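Local coordinates for protein alcohol oxidase (Myceliophthora thermophila, PDB 6F74) that binds FAD and probably uses it to oxidise its substrate with molecular oxygen, as a VAO-type flavoprotein oxidase, at residues Ser124-Ile138 with Asp166-Asn180. Residues are numbered along the deposited sequence; the frame is centred on the assembly and turned at random.
Sequences SLPYYAVNASTREDI and DGYGGLELWLHSFRN. With NAG (2-acetamido-2-deoxy-beta-D-glucopyranose), chain J.
Tyr128 to Asn131 run parallel to Leu171 to Trp174 as neighbouring central strands of the small mixed sheet in the FAD-binding domain of this VAO-type fold. Backbone bonds run down the pair: Glu172 N reaches Tyr128 O at 2.7 Å, almost straight at 178°, Val130 N gives to Glu172 O, and the last two, Trp174 N to Val130 O and Ala132 N to Trp174 O, are more bent. On one face, Glu172 lays CB against Pro126 CB (3.7 Å) and sends its carboxylate past Ala129 CB to a salt bridge with Arg98, which also pairs with Asp166. The face bearing Val130, Leu171 and Leu173 is apolar. Ile138, from the start of helix 135-147, sets CG2 on Leu173 CD2 and, past the strand end, CD1 on Leu175 CD2 (3.8 Å); Leu175 in turn touches the FAD. With CG anti to the backbone N (chi1 179°), Phe178 turns one ring face to Ile138, whose CD1 makes a CH-pi contact 3.8 Å from the ring centroid, 8° off the normal. A serine here would probably leave Ile138 CD1 over a gap. At the N-linked glycan, Asn131 ND2 is covalently bonded to NAG C1, while one water donates to Asn131 OD1 (2.6 Å) and Trp174 O and accepts from Ser177 N.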
ATOM      1  N   SER A 124     -11.785 -14.102  -8.304  1.00 18.86           N
ATOM      2  CA  SER A 124     -10.602 -14.496  -7.604  1.00 18.60           C
ATOM      3  C   SER A 124     -10.668 -14.152  -6.110  1.00 18.30           C
ATOM      4  O   SER A 124      -9.660 -14.233  -5.413  1.00 18.11           O
ATOM      5  CB  SER A 124      -9.401 -13.829  -8.257  1.00 18.60           C
ATOM      6  OG  SER A 124      -9.538 -12.411  -8.268  1.00 18.53           O
ATOM      7  N   LEU A 125     -11.830 -13.770  -5.610  1.00 18.33           N
ATOM      8  CA  LEU A 125     -11.975 -13.525  -4.189  1.00 18.15           C
ATOM      9  C   LEU A 125     -12.179 -14.852  -3.495  1.00 18.16           C
ATOM     10  O   LEU A 125     -12.774 -15.737  -4.083  1.00 18.35           O
ATOM     11  CB  LEU A 125     -13.153 -12.585  -3.910  1.00 18.27           C
ATOM     12  CG  LEU A 125     -13.050 -11.160  -4.456  1.00 18.28           C
ATOM     13  CD1 LEU A 125     -14.298 -10.377  -4.140  1.00 18.48           C
ATOM     14  CD2 LEU A 125     -11.869 -10.429  -3.874  1.00 18.03           C
ATOM     15  N   PRO A 126     -11.697 -14.993  -2.241  1.00 18.02           N
ATOM     16  CA  PRO A 126     -11.882 -16.210  -1.452  1.00 18.06           C
ATOM     17  C   PRO A 126     -13.332 -16.642  -1.299  1.00 18.27           C
ATOM     18  O   PRO A 126     -14.234 -15.811  -1.173  1.00 18.37           O
ATOM     19  CB  PRO A 126     -11.320 -15.830  -0.065  1.00 17.96           C
ATOM     20  CG  PRO A 126     -10.339 -14.775  -0.352  1.00 17.82           C
ATOM     21  CD  PRO A 126     -10.910 -13.987  -1.498  1.00 17.85           C
ATOM     22  N   TYR A 127     -13.519 -17.960  -1.293  1.00 18.37           N
ATOM     23  CA  TYR A 127     -14.830 -18.610  -1.249  1.00 18.62           C
ATOM     24  C   TYR A 127     -15.327 -18.806   0.193  1.00 18.68           C
ATOM     25  O   TYR A 127     -16.531 -18.747   0.467  1.00 18.92           O
ATOM     26  CB  TYR A 127     -14.712 -19.919  -2.023  1.00 18.73           C
ATOM     27  CG  TYR A 127     -16.000 -20.663  -2.320  1.00 19.04           C
ATOM     28  CD1 TYR A 127     -16.780 -20.361  -3.452  1.00 19.29           C
ATOM     29  CD2 TYR A 127     -16.412 -21.697  -1.501  1.00 19.15           C
ATOM     30  CE1 TYR A 127     -17.920 -21.061  -3.740  1.00 19.64           C
ATOM     31  CE2 TYR A 127     -17.580 -22.390  -1.764  1.00 19.47           C
ATOM     32  CZ  TYR A 127     -18.316 -22.092  -2.889  1.00 19.72           C
ATOM     33  OH  TYR A 127     -19.457 -22.826  -3.090  1.00 20.09           O
ATOM     34  N   TYR A 128     -14.415 -19.044   1.119  1.00 18.55           N
ATOM     35  CA  TYR A 128     -14.741 -19.045   2.551  1.00 18.67           C
ATOM     36  C   TYR A 128     -13.786 -18.129   3.269  1.00 18.53           C
ATOM     37  O   TYR A 128     -12.651 -17.959   2.827  1.00 18.34           O
ATOM     38  CB  TYR A 128     -14.607 -20.451   3.165  1.00 18.78           C
ATOM     39  CG  TYR A 128     -15.764 -21.387   2.918  1.00 19.02           C
ATOM     40  CD1 TYR A 128     -16.938 -21.287   3.657  1.00 19.29           C
ATOM     41  CD2 TYR A 128     -15.674 -22.387   1.974  1.00 19.03           C
ATOM     42  CE1 TYR A 128     -17.996 -22.182   3.462  1.00 19.56           C
ATOM     43  CE2 TYR A 128     -16.704 -23.271   1.755  1.00 19.29           C
ATOM     44  CZ  TYR A 128     -17.880 -23.168   2.492  1.00 19.55           C
ATOM     45  OH  TYR A 128     -18.911 -24.052   2.244  1.00 19.85           O
ATOM     46  N   ALA A 129     -14.238 -17.548   4.363  1.00 18.69           N
ATOM     47  CA  ALA A 129     -13.363 -16.836   5.285  1.00 18.66           C
ATOM     48  C   ALA A 129     -13.606 -17.300   6.702  1.00 18.96           C
ATOM     49  O   ALA A 129     -14.735 -17.615   7.062  1.00 19.21           O
ATOM     50  CB  ALA A 129     -13.604 -15.337   5.184  1.00 18.63           C
ATOM     51  N   VAL A 130     -12.550 -17.354   7.509  1.00 18.99           N
ATOM     52  CA  VAL A 130     -12.675 -17.549   8.961  1.00 19.36           C
ATOM     53  C   VAL A 130     -12.464 -16.192   9.633  1.00 19.48           C
ATOM     54  O   VAL A 130     -11.405 -15.579   9.487  1.00 19.32           O
ATOM     55  CB  VAL A 130     -11.656 -18.577   9.455  1.00 19.45           C
ATOM     56  CG1 VAL A 130     -11.647 -18.656  10.975  1.00 19.90           C
ATOM     57  CG2 VAL A 130     -11.959 -19.941   8.853  1.00 19.39           C
ATOM     58  N   ASN A 131     -13.490 -15.715  10.332  1.00 19.80           N
ATOM     59  CA  ASN A 131     -13.403 -14.503  11.124  1.00 20.03           C
ATOM     60  C   ASN A 131     -12.606 -14.841  12.395  1.00 20.38           C
ATOM     61  O   ASN A 131     -13.184 -15.168  13.433  1.00 20.84           O
ATOM     62  CB  ASN A 131     -14.819 -13.970  11.447  1.00 20.37           C
ATOM     63  CG  ASN A 131     -14.807 -12.777  12.367  1.00 20.72           C
ATOM     64  OD1 ASN A 131     -13.777 -12.154  12.553  1.00 20.63           O
ATOM     65  ND2 ASN A 131     -15.967 -12.460  12.952  1.00 22.99           N
ATOM     66  N   ALA A 132     -11.276 -14.801  12.272  1.00 20.20           N
ATOM     67  CA  ALA A 132     -10.373 -15.285  13.316  1.00 20.54           C
ATOM     68  C   ALA A 132     -10.123 -14.202  14.338  1.00 20.93           C
ATOM     69  O   ALA A 132      -9.675 -13.117  13.969  1.00 20.75           O
ATOM     70  CB  ALA A 132      -9.050 -15.724  12.702  1.00 20.26           C
ATOM     71  N   SER A 133     -10.436 -14.478  15.596  1.00 21.52           N
ATOM     72  CA  SER A 133     -10.185 -13.537  16.716  1.00 22.04           C
ATOM     73  C   SER A 133      -9.289 -14.082  17.839  1.00 22.58           C
ATOM     74  O   SER A 133      -9.001 -13.363  18.769  1.00 23.09           O
ATOM     75  CB  SER A 133     -11.528 -13.030  17.302  1.00 22.45           C
ATOM     76  OG  SER A 133     -12.340 -14.120  17.703  1.00 22.72           O
ATOM     77  N   THR A 134      -8.841 -15.334  17.746  1.00 22.53           N
ATOM     78  CA  THR A 134      -7.920 -15.932  18.716  1.00 23.07           C
ATOM     79  C   THR A 134      -6.821 -16.641  17.949  1.00 22.71           C
ATOM     80  O   THR A 134      -6.977 -16.931  16.772  1.00 22.11           O
ATOM     81  CB  THR A 134      -8.615 -16.973  19.598  1.00 23.59           C
ATOM     82  OG1 THR A 134      -9.016 -18.122  18.812  1.00 23.18           O
ATOM     83  CG2 THR A 134      -9.815 -16.380  20.326  1.00 24.02           C
ATOM     84  N   ARG A 135      -5.726 -16.942  18.622  1.00 23.16           N
ATOM     85  CA  ARG A 135      -4.677 -17.792  18.055  1.00 22.99           C
ATOM     86  C   ARG A 135      -5.178 -19.198  17.688  1.00 22.83           C
ATOM     87  O   ARG A 135      -4.653 -19.804  16.762  1.00 22.47           O
ATOM     88  CB  ARG A 135      -3.512 -17.949  19.033  1.00 23.68           C
ATOM     89  CG  ARG A 135      -2.692 -16.697  19.197  1.00 23.82           C
ATOM     90  CD  ARG A 135      -1.529 -16.902  20.160  1.00 24.60           C
ATOM     91  NE  ARG A 135      -0.698 -15.692  20.186  1.00 24.70           N
ATOM     92  CZ  ARG A 135       0.576 -15.600  20.590  1.00 25.22           C
ATOM     93  NH1 ARG A 135       1.222 -16.655  21.070  1.00 25.75           N
ATOM     94  NH2 ARG A 135       1.190 -14.426  20.514  1.00 25.25           N
ATOM     95  N   GLU A 136      -6.187 -19.692  18.408  1.00 23.16           N
ATOM     96  CA  GLU A 136      -6.711 -21.023  18.182  1.00 23.09           C
ATOM     97  C   GLU A 136      -7.426 -21.003  16.811  1.00 22.35           C
ATOM     98  O   GLU A 136      -7.213 -21.871  15.993  1.00 22.04           O
ATOM     99  CB  GLU A 136      -7.646 -21.462  19.302  1.00 23.67           C
ATOM    100  CG  GLU A 136      -6.947 -21.751  20.648  1.00 24.52           C
ATOM    101  CD  GLU A 136      -6.359 -20.510  21.299  1.00 24.87           C
ATOM    102  OE1 GLU A 136      -6.955 -19.434  21.290  1.00 24.76           O
ATOM    103  OE2 GLU A 136      -5.237 -20.560  21.810  1.00 25.31           O
ATOM    104  N   ASP A 137      -8.245 -19.981  16.575  1.00 22.13           N
ATOM    105  CA  ASP A 137      -8.867 -19.759  15.265  1.00 21.50           C
ATOM    106  C   ASP A 137      -7.853 -19.841  14.135  1.00 21.04           C
ATOM    107  O   ASP A 137      -8.077 -20.512  13.130  1.00 20.69           O
ATOM    108  CB  ASP A 137      -9.533 -18.381  15.177  1.00 21.39           C
ATOM    109  CG  ASP A 137     -10.730 -18.239  16.110  1.00 21.84           C
ATOM    110  OD1 ASP A 137     -11.257 -19.243  16.584  1.00 22.13           O
ATOM    111  OD2 ASP A 137     -11.162 -17.086  16.350  1.00 21.95           O
ATOM    112  N   ILE A 138      -6.726 -19.169  14.336  1.00 21.13           N
ATOM    113  CA  ILE A 138      -5.705 -19.048  13.313  1.00 20.77           C
ATOM    114  C   ILE A 138      -5.039 -20.411  13.103  1.00 20.87           C
ATOM    115  O   ILE A 138      -4.830 -20.831  11.945  1.00 20.51           O
ATOM    116  CB  ILE A 138      -4.615 -18.026  13.685  1.00 20.95           C
ATOM    117  CG1 ILE A 138      -5.200 -16.628  13.871  1.00 20.88           C
ATOM    118  CG2 ILE A 138      -3.512 -17.983  12.616  1.00 20.65           C
ATOM    119  CD1 ILE A 138      -4.174 -15.593  14.268  1.00 21.09           C
ATOM    120  N   ASP A 166      -6.038 -11.837  -2.152  1.00 17.57           N
ATOM    121  CA  ASP A 166      -7.106 -12.526  -2.924  1.00 17.64           C
ATOM    122  C   ASP A 166      -6.673 -13.977  -3.220  1.00 17.75           C
ATOM    123  O   ASP A 166      -5.534 -14.358  -3.003  1.00 17.79           O
ATOM    124  CB  ASP A 166      -7.398 -11.792  -4.257  1.00 17.72           C
ATOM    125  CG  ASP A 166      -8.015 -10.401  -4.069  1.00 17.67           C
ATOM    126  OD1 ASP A 166      -8.190  -9.967  -2.920  1.00 17.58           O
ATOM    127  OD2 ASP A 166      -8.332  -9.690  -5.062  1.00 17.78           O
ATOM    128  N   GLY A 167      -7.575 -14.775  -3.750  1.00 17.86           N
ATOM    129  CA  GLY A 167      -7.178 -16.043  -4.366  1.00 18.02           C
ATOM    130  C   GLY A 167      -8.369 -16.877  -4.728  1.00 18.15           C
ATOM    131  O   GLY A 167      -9.128 -17.233  -3.843  1.00 18.10           O
ATOM    132  N   TYR A 168      -8.534 -17.163  -6.020  1.00 18.38           N
ATOM    133  CA  TYR A 168      -9.608 -18.043  -6.512  1.00 18.60           C
ATOM    134  C   TYR A 168      -9.702 -19.326  -5.704  1.00 18.59           C
ATOM    135  O   TYR A 168      -8.685 -20.008  -5.503  1.00 18.61           O
ATOM    136  CB  TYR A 168      -9.437 -18.402  -8.032  1.00 18.95           C
ATOM    137  CG  TYR A 168     -10.467 -19.396  -8.526  1.00 19.24           C
ATOM    138  CD1 TYR A 168     -11.715 -18.972  -8.965  1.00 19.41           C
ATOM    139  CD2 TYR A 168     -10.223 -20.750  -8.506  1.00 19.38           C
ATOM    140  CE1 TYR A 168     -12.683 -19.871  -9.403  1.00 19.73           C
ATOM    141  CE2 TYR A 168     -11.188 -21.685  -8.963  1.00 19.68           C
ATOM    142  CZ  TYR A 168     -12.401 -21.229  -9.410  1.00 19.86           C
ATOM    143  OH  TYR A 168     -13.365 -22.097  -9.828  1.00 20.21           O
ATOM    144  N   GLY A 169     -10.907 -19.637  -5.257  1.00 18.62           N
ATOM    145  CA  GLY A 169     -11.192 -20.892  -4.585  1.00 18.68           C
ATOM    146  C   GLY A 169     -10.502 -21.029  -3.215  1.00 18.49           C
ATOM    147  O   GLY A 169     -10.255 -22.140  -2.765  1.00 18.56           O
ATOM    148  N   GLY A 170     -10.210 -19.901  -2.602  1.00 18.29           N
ATOM    149  CA  GLY A 170      -9.378 -19.848  -1.422  1.00 18.18           C
ATOM    150  C   GLY A 170     -10.145 -19.939  -0.132  1.00 18.18           C
ATOM    151  O   GLY A 170     -11.356 -19.734  -0.101  1.00 18.24           O
ATOM    152  N   LEU A 171      -9.423 -20.244   0.937  1.00 18.20           N
ATOM    153  CA  LEU A 171      -9.921 -20.118   2.306  1.00 18.26           C
ATOM    154  C   LEU A 171      -9.218 -18.913   2.896  1.00 18.18           C
ATOM    155  O   LEU A 171      -7.987 -18.917   3.036  1.00 18.18           O
ATOM    156  CB  LEU A 171      -9.621 -21.381   3.104  1.00 18.44           C
ATOM    157  CG  LEU A 171      -9.908 -21.372   4.607  1.00 18.60           C
ATOM    158  CD1 LEU A 171     -11.358 -20.963   4.930  1.00 18.67           C
ATOM    159  CD2 LEU A 171      -9.629 -22.742   5.179  1.00 18.82           C
ATOM    160  N   GLU A 172      -9.977 -17.868   3.222  1.00 18.15           N
ATOM    161  CA  GLU A 172      -9.386 -16.657   3.769  1.00 18.10           C
ATOM    162  C   GLU A 172      -9.198 -16.725   5.296  1.00 18.31           C
ATOM    163  O   GLU A 172     -10.135 -16.966   6.035  1.00 18.49           O
ATOM    164  CB  GLU A 172     -10.215 -15.438   3.397  1.00 18.04           C
ATOM    165  CG  GLU A 172      -9.585 -14.116   3.804  1.00 17.99           C
ATOM    166  CD  GLU A 172     -10.454 -12.933   3.490  1.00 17.98           C
ATOM    167  OE1 GLU A 172     -11.383 -12.696   4.258  1.00 18.17           O
ATOM    168  OE2 GLU A 172     -10.180 -12.214   2.499  1.00 17.84           O
ATOM    169  N   LEU A 173      -7.970 -16.513   5.748  1.00 18.36           N
ATOM    170  CA  LEU A 173      -7.703 -16.187   7.129  1.00 18.61           C
ATOM    171  C   LEU A 173      -7.900 -14.700   7.283  1.00 18.57           C
ATOM    172  O   LEU A 173      -7.003 -13.905   6.931  1.00 18.46           O
ATOM    173  CB  LEU A 173      -6.276 -16.590   7.499  1.00 18.75           C
ATOM    174  CG  LEU A 173      -5.846 -16.221   8.926  1.00 19.11           C
ATOM    175  CD1 LEU A 173      -6.668 -16.961   9.970  1.00 19.41           C
ATOM    176  CD2 LEU A 173      -4.374 -16.529   9.053  1.00 19.28           C
ATOM    177  N   TRP A 174      -9.069 -14.315   7.785  1.00 18.70           N
ATOM    178  CA  TRP A 174      -9.407 -12.892   8.013  1.00 18.74           C
ATOM    179  C   TRP A 174      -9.033 -12.473   9.443  1.00 19.10           C
ATOM    180  O   TRP A 174      -9.596 -12.965  10.420  1.00 19.43           O
ATOM    181  CB  TRP A 174     -10.897 -12.701   7.769  1.00 18.78           C
ATOM    182  CG  TRP A 174     -11.376 -11.286   7.685  1.00 18.81           C
ATOM    183  CD1 TRP A 174     -10.680 -10.188   7.219  1.00 18.64           C
ATOM    184  CD2 TRP A 174     -12.666 -10.813   8.048  1.00 19.08           C
ATOM    185  NE1 TRP A 174     -11.474  -9.065   7.290  1.00 18.78           N
ATOM    186  CE2 TRP A 174     -12.699  -9.421   7.789  1.00 19.06           C
ATOM    187  CE3 TRP A 174     -13.809 -11.429   8.550  1.00 19.37           C
ATOM    188  CZ2 TRP A 174     -13.838  -8.639   8.017  1.00 19.34           C
ATOM    189  CZ3 TRP A 174     -14.946 -10.651   8.789  1.00 19.67           C
ATOM    190  CH2 TRP A 174     -14.942  -9.265   8.522  1.00 19.66           C
ATOM    191  N   LEU A 175      -8.067 -11.560   9.555  1.00 19.10           N
ATOM    192  CA  LEU A 175      -7.490 -11.177  10.844  1.00 19.50           C
ATOM    193  C   LEU A 175      -8.076  -9.913  11.445  1.00 19.73           C
ATOM    194  O   LEU A 175      -7.620  -9.460  12.489  1.00 20.12           O
ATOM    195  CB  LEU A 175      -5.980 -11.061  10.688  1.00 19.46           C
ATOM    196  CG  LEU A 175      -5.312 -12.395  10.302  1.00 19.38           C
ATOM    197  CD1 LEU A 175      -3.849 -12.139   9.963  1.00 19.37           C
ATOM    198  CD2 LEU A 175      -5.435 -13.443  11.405  1.00 19.78           C
ATOM    199  N   HIS A 176      -9.118  -9.368  10.832  1.00 19.57           N
ATOM    200  CA  HIS A 176      -9.642  -8.036  11.197  1.00 19.78           C
ATOM    201  C   HIS A 176     -10.114  -7.948  12.656  1.00 20.37           C
ATOM    202  O   HIS A 176     -10.010  -6.908  13.271  1.00 20.67           O
ATOM    203  CB  HIS A 176     -10.732  -7.646  10.210  1.00 19.56           C
ATOM    204  CG  HIS A 176     -11.293  -6.280  10.416  1.00 19.77           C
ATOM    205  ND1 HIS A 176     -12.612  -6.064  10.729  1.00 20.09           N
ATOM    206  CD2 HIS A 176     -10.726  -5.059  10.305  1.00 19.75           C
ATOM    207  CE1 HIS A 176     -12.828  -4.768  10.835  1.00 20.27           C
ATOM    208  NE2 HIS A 176     -11.712  -4.136  10.544  1.00 20.04           N
ATOM    209  N   SER A 177     -10.608  -9.043  13.231  1.00 20.60           N
ATOM    210  CA  SER A 177     -10.969  -9.069  14.673  1.00 21.25           C
ATOM    211  C   SER A 177      -9.944  -9.751  15.581  1.00 21.56           C
ATOM    212  O   SER A 177     -10.273 -10.129  16.708  1.00 22.12           O
ATOM    213  CB  SER A 177     -12.329  -9.741  14.870  1.00 21.47           C
ATOM    214  OG  SER A 177     -13.294  -9.179  14.013  1.00 21.27           O
ATOM    215  N   PHE A 178      -8.708  -9.919  15.115  1.00 21.26           N
ATOM    216  CA  PHE A 178      -7.655 -10.521  15.916  1.00 21.60           C
ATOM    217  C   PHE A 178      -6.934  -9.377  16.581  1.00 21.96           C
ATOM    218  O   PHE A 178      -5.972  -8.835  16.034  1.00 21.71           O
ATOM    219  CB  PHE A 178      -6.728 -11.383  15.046  1.00 21.18           C
ATOM    220  CG  PHE A 178      -5.601 -12.016  15.807  1.00 21.58           C
ATOM    221  CD1 PHE A 178      -5.843 -13.002  16.755  1.00 22.05           C
ATOM    222  CD2 PHE A 178      -4.287 -11.612  15.586  1.00 21.56           C
ATOM    223  CE1 PHE A 178      -4.802 -13.577  17.464  1.00 22.50           C
ATOM    224  CE2 PHE A 178      -3.235 -12.217  16.276  1.00 22.01           C
ATOM    225  CZ  PHE A 178      -3.500 -13.191  17.228  1.00 22.49           C
ATOM    226  N   ARG A 179      -7.420  -8.997  17.764  1.00 22.60           N
ATOM    227  CA  ARG A 179      -7.057  -7.732  18.382  1.00 23.00           C
ATOM    228  C   ARG A 179      -6.841  -7.919  19.889  1.00 23.88           C
ATOM    229  O   ARG A 179      -7.812  -7.945  20.639  1.00 24.35           O
ATOM    230  CB  ARG A 179      -8.171  -6.733  18.124  1.00 22.93           C
ATOM    231  CG  ARG A 179      -8.249  -6.318  16.644  1.00 22.16           C
ATOM    232  CD  ARG A 179      -9.295  -5.243  16.394  1.00 22.17           C
ATOM    233  NE  ARG A 179      -8.870  -4.407  15.274  1.00 21.65           N
ATOM    234  CZ  ARG A 179      -9.584  -4.170  14.174  1.00 21.21           C
ATOM    235  NH1 ARG A 179     -10.859  -4.637  14.050  1.00 21.26           N
ATOM    236  NH2 ARG A 179      -9.032  -3.468  13.182  1.00 20.79           N
ATOM    237  N   ASN A 180      -5.574  -8.040  20.316  1.00 24.16           N
ATOM    238  CA  ASN A 180      -5.249  -8.366  21.719  1.00 25.07           C
ATOM    239  C   ASN A 180      -4.513  -7.231  22.445  1.00 25.66           C
ATOM    240  O   ASN A 180      -3.754  -7.470  23.390  1.00 26.37           O
ATOM    241  CB  ASN A 180      -4.443  -9.660  21.772  1.00 25.11           C
ATOM    242  CG  ASN A 180      -5.093 -10.767  20.963  1.00 24.51           C
ATOM    243  OD1 ASN A 180      -4.503 -11.298  20.060  1.00 23.99           O
ATOM    244  ND2 ASN A 180      -6.323 -11.138  21.321  1.00 24.68           N
TER
HETATM  245  C1  NAG J 604     -16.231 -11.402  13.885  1.00  8.83           C
HETATM  246  C2  NAG J 604     -17.645 -10.859  13.806  1.00 12.04           C
HETATM  247  C3  NAG J 604     -17.776  -9.707  14.793  1.00 13.99           C
HETATM  248  C4  NAG J 604     -17.583 -10.200  16.220  1.00 14.75           C
HETATM  249  C5  NAG J 604     -16.198 -10.817  16.295  1.00 14.18           C
HETATM  250  C6  NAG J 604     -16.031 -11.484  17.666  1.00 15.21           C
HETATM  251  C7  NAG J 604     -18.647 -10.968  11.563  1.00 16.53           C
HETATM  252  C8  NAG J 604     -18.799 -10.228  10.267  1.00 17.24           C
HETATM  253  N2  NAG J 604     -17.922 -10.333  12.481  1.00 14.69           N
HETATM  254  O3  NAG J 604     -19.035  -9.056  14.630  1.00 14.92           O
HETATM  255  O4  NAG J 604     -17.739  -9.102  17.167  1.00 17.02           O
HETATM  256  O5  NAG J 604     -15.975 -11.801  15.251  1.00 11.69           O
HETATM  257  O6  NAG J 604     -14.781 -12.178  17.699  1.00 15.39           O
HETATM  258  O7  NAG J 604     -19.142 -12.069  11.743  1.00 18.03           O
HETATM  259  O   HOH W   1     -12.939 -17.376  -5.915  1.00 16.82           O
HETATM  260  O   HOH W   2     -13.870  -9.092  11.427  1.00 11.46           O
HETATM  261  O   HOH W   3     -11.542 -11.337  11.601  1.00 21.47           O
HETATM  262  O   HOH W   4      -9.095 -10.870  19.703  1.00 16.66           O